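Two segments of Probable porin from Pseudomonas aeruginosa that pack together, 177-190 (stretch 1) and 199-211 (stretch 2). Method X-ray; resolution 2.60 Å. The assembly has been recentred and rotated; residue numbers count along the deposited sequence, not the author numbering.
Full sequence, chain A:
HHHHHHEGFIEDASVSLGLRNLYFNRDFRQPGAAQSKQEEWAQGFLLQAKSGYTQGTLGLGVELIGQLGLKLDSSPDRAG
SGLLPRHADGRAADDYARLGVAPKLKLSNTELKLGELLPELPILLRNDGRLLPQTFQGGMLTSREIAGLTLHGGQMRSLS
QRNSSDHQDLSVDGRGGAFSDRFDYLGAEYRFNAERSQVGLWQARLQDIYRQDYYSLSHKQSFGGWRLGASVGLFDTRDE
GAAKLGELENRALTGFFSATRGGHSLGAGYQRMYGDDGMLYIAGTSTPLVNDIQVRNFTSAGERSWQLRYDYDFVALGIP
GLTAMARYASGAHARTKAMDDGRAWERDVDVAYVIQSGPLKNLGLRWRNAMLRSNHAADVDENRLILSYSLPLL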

# COMPACT_ATOMS: atom_id res chain seq x y z
N GLY A 177 10.00 16.45 -9.80
CA GLY A 177 11.11 17.32 -10.08
C GLY A 177 12.46 16.69 -9.74
O GLY A 177 13.30 16.47 -10.61
N ALA A 178 12.66 16.40 -8.45
CA ALA A 178 13.92 15.85 -7.97
C ALA A 178 13.86 14.33 -8.00
O ALA A 178 12.93 13.74 -7.45
CB ALA A 178 14.20 16.33 -6.56
N PHE A 179 14.83 13.67 -8.63
CA PHE A 179 14.82 12.20 -8.68
C PHE A 179 16.04 11.57 -8.01
O PHE A 179 17.05 12.25 -7.81
CB PHE A 179 14.71 11.72 -10.13
CG PHE A 179 13.38 12.01 -10.77
CD1 PHE A 179 12.34 11.08 -10.70
CD2 PHE A 179 13.14 13.21 -11.43
CE1 PHE A 179 11.07 11.36 -11.29
CE2 PHE A 179 11.88 13.49 -12.02
CZ PHE A 179 10.85 12.56 -11.94
N SER A 180 15.95 10.28 -7.69
CA SER A 180 17.12 9.57 -7.18
C SER A 180 17.31 8.17 -7.74
O SER A 180 16.34 7.44 -7.95
CB SER A 180 17.09 9.51 -5.65
OG SER A 180 18.35 9.08 -5.15
N ASP A 181 18.58 7.83 -7.95
CA ASP A 181 19.05 6.48 -8.28
C ASP A 181 19.04 5.58 -7.06
O ASP A 181 19.00 4.37 -7.18
CB ASP A 181 20.53 6.53 -8.68
CG ASP A 181 20.72 6.86 -10.12
OD1 ASP A 181 20.66 8.05 -10.46
OD2 ASP A 181 20.99 5.92 -10.91
N ARG A 182 19.15 6.17 -5.88
CA ARG A 182 19.52 5.35 -4.74
C ARG A 182 18.61 5.54 -3.53
O ARG A 182 18.56 6.61 -2.91
CB ARG A 182 21.00 5.59 -4.39
CG ARG A 182 21.88 4.35 -4.58
CD ARG A 182 23.01 4.55 -5.57
NE ARG A 182 22.78 3.79 -6.79
CZ ARG A 182 23.54 3.86 -7.87
NH1 ARG A 182 24.59 4.66 -7.89
NH2 ARG A 182 23.25 3.14 -8.93
N PHE A 183 17.88 4.48 -3.21
CA PHE A 183 17.09 4.45 -1.99
C PHE A 183 17.61 3.34 -1.08
O PHE A 183 17.38 2.15 -1.36
CB PHE A 183 15.60 4.24 -2.30
CG PHE A 183 14.72 4.16 -1.07
CD1 PHE A 183 14.37 5.31 -0.36
CD2 PHE A 183 14.24 2.93 -0.61
CE1 PHE A 183 13.54 5.23 0.79
CE2 PHE A 183 13.41 2.85 0.53
CZ PHE A 183 13.06 4.00 1.23
N ASP A 184 18.30 3.71 0.01
CA ASP A 184 18.91 2.75 0.93
C ASP A 184 18.17 2.73 2.27
O ASP A 184 17.82 3.78 2.82
CB ASP A 184 20.38 3.12 1.18
CG ASP A 184 21.24 3.00 -0.07
OD1 ASP A 184 21.45 1.86 -0.54
OD2 ASP A 184 21.71 4.04 -0.57
N TYR A 185 17.94 1.52 2.78
CA TYR A 185 17.26 1.39 4.07
C TYR A 185 17.89 0.32 4.97
O TYR A 185 18.63 -0.55 4.52
CB TYR A 185 15.78 1.07 3.87
CG TYR A 185 15.52 -0.30 3.29
CD1 TYR A 185 15.58 -0.52 1.91
CD2 TYR A 185 15.22 -1.38 4.10
CE1 TYR A 185 15.34 -1.80 1.37
CE2 TYR A 185 14.98 -2.65 3.57
CZ TYR A 185 15.04 -2.85 2.21
OH TYR A 185 14.80 -4.11 1.71
N LEU A 186 17.55 0.41 6.25
CA LEU A 186 17.92 -0.58 7.25
C LEU A 186 16.77 -0.69 8.22
O LEU A 186 16.15 0.32 8.58
CB LEU A 186 19.17 -0.14 8.01
CG LEU A 186 20.48 -0.26 7.22
CD1 LEU A 186 21.60 0.45 7.97
CD2 LEU A 186 20.81 -1.72 7.01
N GLY A 187 16.46 -1.91 8.64
CA GLY A 187 15.36 -2.10 9.56
C GLY A 187 15.60 -3.21 10.55
O GLY A 187 16.26 -4.20 10.24
N ALA A 188 15.06 -3.04 11.76
CA ALA A 188 15.16 -4.06 12.80
C ALA A 188 13.81 -4.18 13.47
O ALA A 188 13.14 -3.17 13.74
CB ALA A 188 16.22 -3.68 13.83
N GLU A 189 13.40 -5.41 13.73
CA GLU A 189 12.09 -5.64 14.33
C GLU A 189 12.18 -6.73 15.36
O GLU A 189 12.55 -7.85 15.04
CB GLU A 189 11.08 -6.04 13.26
CG GLU A 189 10.46 -4.86 12.57
CD GLU A 189 9.50 -5.27 11.50
OE1 GLU A 189 9.67 -6.40 10.97
OE2 GLU A 189 8.58 -4.48 11.19
N TYR A 190 11.82 -6.39 16.59
CA TYR A 190 11.92 -7.35 17.67
C TYR A 190 10.55 -7.70 18.25
O TYR A 190 9.83 -6.82 18.73
CB TYR A 190 12.84 -6.83 18.76
CG TYR A 190 13.19 -7.89 19.77
CD1 TYR A 190 13.73 -9.11 19.36
CD2 TYR A 190 13.00 -7.68 21.12
CE1 TYR A 190 14.06 -10.09 20.28
CE2 TYR A 190 13.33 -8.65 22.06
CZ TYR A 190 13.86 -9.85 21.62
OH TYR A 190 14.19 -10.82 22.53
N VAL A 199 8.59 -4.11 18.60
CA VAL A 199 9.19 -2.79 18.49
C VAL A 199 10.02 -2.76 17.21
O VAL A 199 10.77 -3.69 16.91
CB VAL A 199 10.03 -2.45 19.73
CG1 VAL A 199 11.00 -3.59 20.03
CG2 VAL A 199 10.77 -1.15 19.52
N GLY A 200 9.85 -1.70 16.42
CA GLY A 200 10.50 -1.61 15.13
C GLY A 200 11.36 -0.37 14.98
O GLY A 200 11.08 0.66 15.59
N LEU A 201 12.41 -0.48 14.17
CA LEU A 201 13.32 0.63 13.95
C LEU A 201 13.77 0.64 12.51
O LEU A 201 14.26 -0.37 11.99
CB LEU A 201 14.52 0.52 14.86
CG LEU A 201 14.50 1.59 15.93
CD1 LEU A 201 14.92 0.99 17.25
CD2 LEU A 201 15.43 2.71 15.49
N TRP A 202 13.59 1.78 11.86
CA TRP A 202 13.87 1.86 10.45
C TRP A 202 14.52 3.18 10.10
O TRP A 202 14.25 4.22 10.73
CB TRP A 202 12.58 1.75 9.67
CG TRP A 202 11.91 0.42 9.82
CD1 TRP A 202 11.16 -0.00 10.87
CD2 TRP A 202 11.93 -0.65 8.87
NE1 TRP A 202 10.71 -1.29 10.64
CE2 TRP A 202 11.17 -1.71 9.41
CE3 TRP A 202 12.53 -0.83 7.61
CZ2 TRP A 202 10.97 -2.92 8.74
CZ3 TRP A 202 12.34 -2.03 6.95
CH2 TRP A 202 11.56 -3.06 7.51
N GLN A 203 15.38 3.13 9.09
CA GLN A 203 16.05 4.32 8.60
C GLN A 203 16.17 4.17 7.09
O GLN A 203 16.65 3.14 6.59
CB GLN A 203 17.44 4.44 9.21
CG GLN A 203 18.27 5.53 8.58
CD GLN A 203 18.50 6.70 9.50
OE1 GLN A 203 19.12 7.70 9.14
NE2 GLN A 203 18.00 6.58 10.73
N ALA A 204 15.71 5.18 6.36
CA ALA A 204 15.80 5.14 4.92
C ALA A 204 16.41 6.43 4.42
O ALA A 204 16.27 7.48 5.05
CB ALA A 204 14.44 4.91 4.29
N ARG A 205 17.07 6.32 3.28
CA ARG A 205 17.83 7.42 2.72
C ARG A 205 17.57 7.53 1.23
O ARG A 205 18.13 6.75 0.44
CB ARG A 205 19.32 7.14 2.94
CG ARG A 205 20.25 8.26 2.54
CD ARG A 205 20.66 9.04 3.77
NE ARG A 205 21.25 8.18 4.80
CZ ARG A 205 21.79 8.63 5.93
NH1 ARG A 205 21.83 9.93 6.18
NH2 ARG A 205 22.31 7.77 6.80
N LEU A 206 16.72 8.47 0.83
CA LEU A 206 16.57 8.76 -0.59
C LEU A 206 17.66 9.74 -1.01
O LEU A 206 17.56 10.95 -0.77
CB LEU A 206 15.19 9.33 -0.90
CG LEU A 206 15.04 9.56 -2.40
CD1 LEU A 206 15.09 8.20 -3.10
CD2 LEU A 206 13.77 10.30 -2.70
N GLN A 207 18.71 9.21 -1.63
CA GLN A 207 19.95 9.95 -1.87
C GLN A 207 19.75 11.38 -2.36
O GLN A 207 19.05 11.61 -3.34
CB GLN A 207 20.84 9.21 -2.87
CG GLN A 207 22.10 9.96 -3.26
CD GLN A 207 23.06 9.10 -4.05
OE1 GLN A 207 22.87 8.86 -5.25
NE2 GLN A 207 24.10 8.60 -3.39
N ASP A 208 20.35 12.32 -1.63
CA ASP A 208 20.34 13.74 -1.95
C ASP A 208 18.95 14.41 -1.86
O ASP A 208 18.78 15.58 -2.21
CB ASP A 208 21.02 13.98 -3.30
CG ASP A 208 22.54 14.00 -3.18
OD1 ASP A 208 23.08 14.62 -2.23
OD2 ASP A 208 23.21 13.39 -4.05
N ILE A 209 17.97 13.69 -1.35
CA ILE A 209 16.66 14.27 -1.19
C ILE A 209 16.21 14.25 0.27
O ILE A 209 15.98 15.31 0.88
CB ILE A 209 15.63 13.59 -2.12
CG1 ILE A 209 16.04 13.80 -3.57
CG2 ILE A 209 14.23 14.14 -1.85
CD1 ILE A 209 15.19 13.06 -4.61
N TYR A 210 16.07 13.04 0.83
CA TYR A 210 15.72 12.92 2.24
C TYR A 210 16.32 11.73 2.99
O TYR A 210 16.88 10.79 2.39
CB TYR A 210 14.20 12.98 2.46
CG TYR A 210 13.38 11.73 2.14
CD1 TYR A 210 13.50 10.57 2.91
CD2 TYR A 210 12.44 11.73 1.12
CE1 TYR A 210 12.72 9.43 2.63
CE2 TYR A 210 11.65 10.60 0.85
CZ TYR A 210 11.80 9.46 1.60
OH TYR A 210 11.03 8.36 1.31
N ARG A 211 16.20 11.82 4.32
CA ARG A 211 16.53 10.77 5.28
C ARG A 211 15.29 10.63 6.15
O ARG A 211 14.72 11.63 6.61
CB ARG A 211 17.74 11.19 6.14
CG ARG A 211 18.17 10.15 7.18
CD ARG A 211 19.22 10.72 8.13
O HOH W 1 20.72 6.43 -0.17

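In an antiparallel β-ladder the backbone supplies the regular bonding and alternate side chains decide what each face becomes, a principle well illustrated by these two strands of a probable porin. Strands 183-190 and 199-206 run at 173° to one another, and the two stretches together bury 988 Å². Four pairs, Asp-184 with Arg-205, Leu-186 with Gln-203, Ala-188 with Leu-201 and Tyr-190 with Val-199, each exchange two backbone hydrogen bonds, such as Ala-188 N to Leu-201 O and Leu-201 N to Ala-188 O, both 2.8 Å. In the pairs between them CA hydrogens approach the carbonyls instead, as where Tyr-185 CA lies 3.1 Å from Gln-203 O.

Trp-202 gives up the most surface, 84 Å². With chi1 in the m well, its indole lies across the neighbouring strand, over its partner Gly-187. The CA of Gly-187 sits 3.9 Å from the centroid of the Trp-202 six-membered ring and 20° off its normal, a CH-pi contact over the face. Glycine suits this place because a β-carbon on Gly-187 would fall 2.5 Å from Trp-202 CE3, inside the space the ring occupies. At the edge of the indole, Tyr-185 CD2 packs 4.1 Å from Trp-202 CZ3, while Glu-189 OE2 comes within 3.8 Å of Trp-202 CZ2.

Phe-183, covered over 71 Å², fills the same face farther along. Its t rotamer brings Phe-183 CZ to 3.5 Å from Ala-204 CB, and Leu-206 CD1 meets the ring edge 4.0 Å from Phe-183 CD1. The methyl of Ala-204 touches both neighbours: Ala-204 CB also lies 4.1 Å from Tyr-185 CB. Apart from the partly exposed Glu-189, the residues of this face are buried, most of them aromatic or aliphatic.

The other face is more open and more mixed. Tyr-190 CB and Val-199 CG1 touch at 3.9 Å, but the ends of Tyr-190, Leu-201, Gln-203 and Arg-205 lead away from the opposing strand. The oxygen of water 1 lies 2.6 Å from Asp-184 OD2 and 2.7 Å from Arg-205 O, bridging the pair.

Beyond the ladder, Gln-207, which loses 62 Å², carries the pairing into the loop. Gln-207 N donates to Arg-182 O at 2.9 Å, and Gln-207 O accepts from Ser-180 OG at 3.2 Å. A serine serves well here, since Ser-180 OG also accepts from Arg-182 N at 3.1 Å, its hydroxyl acting as both donor and acceptor. Next to this polar junction, Ile-209 CD1 closes the contact 3.9 Å from Ala-178 CB.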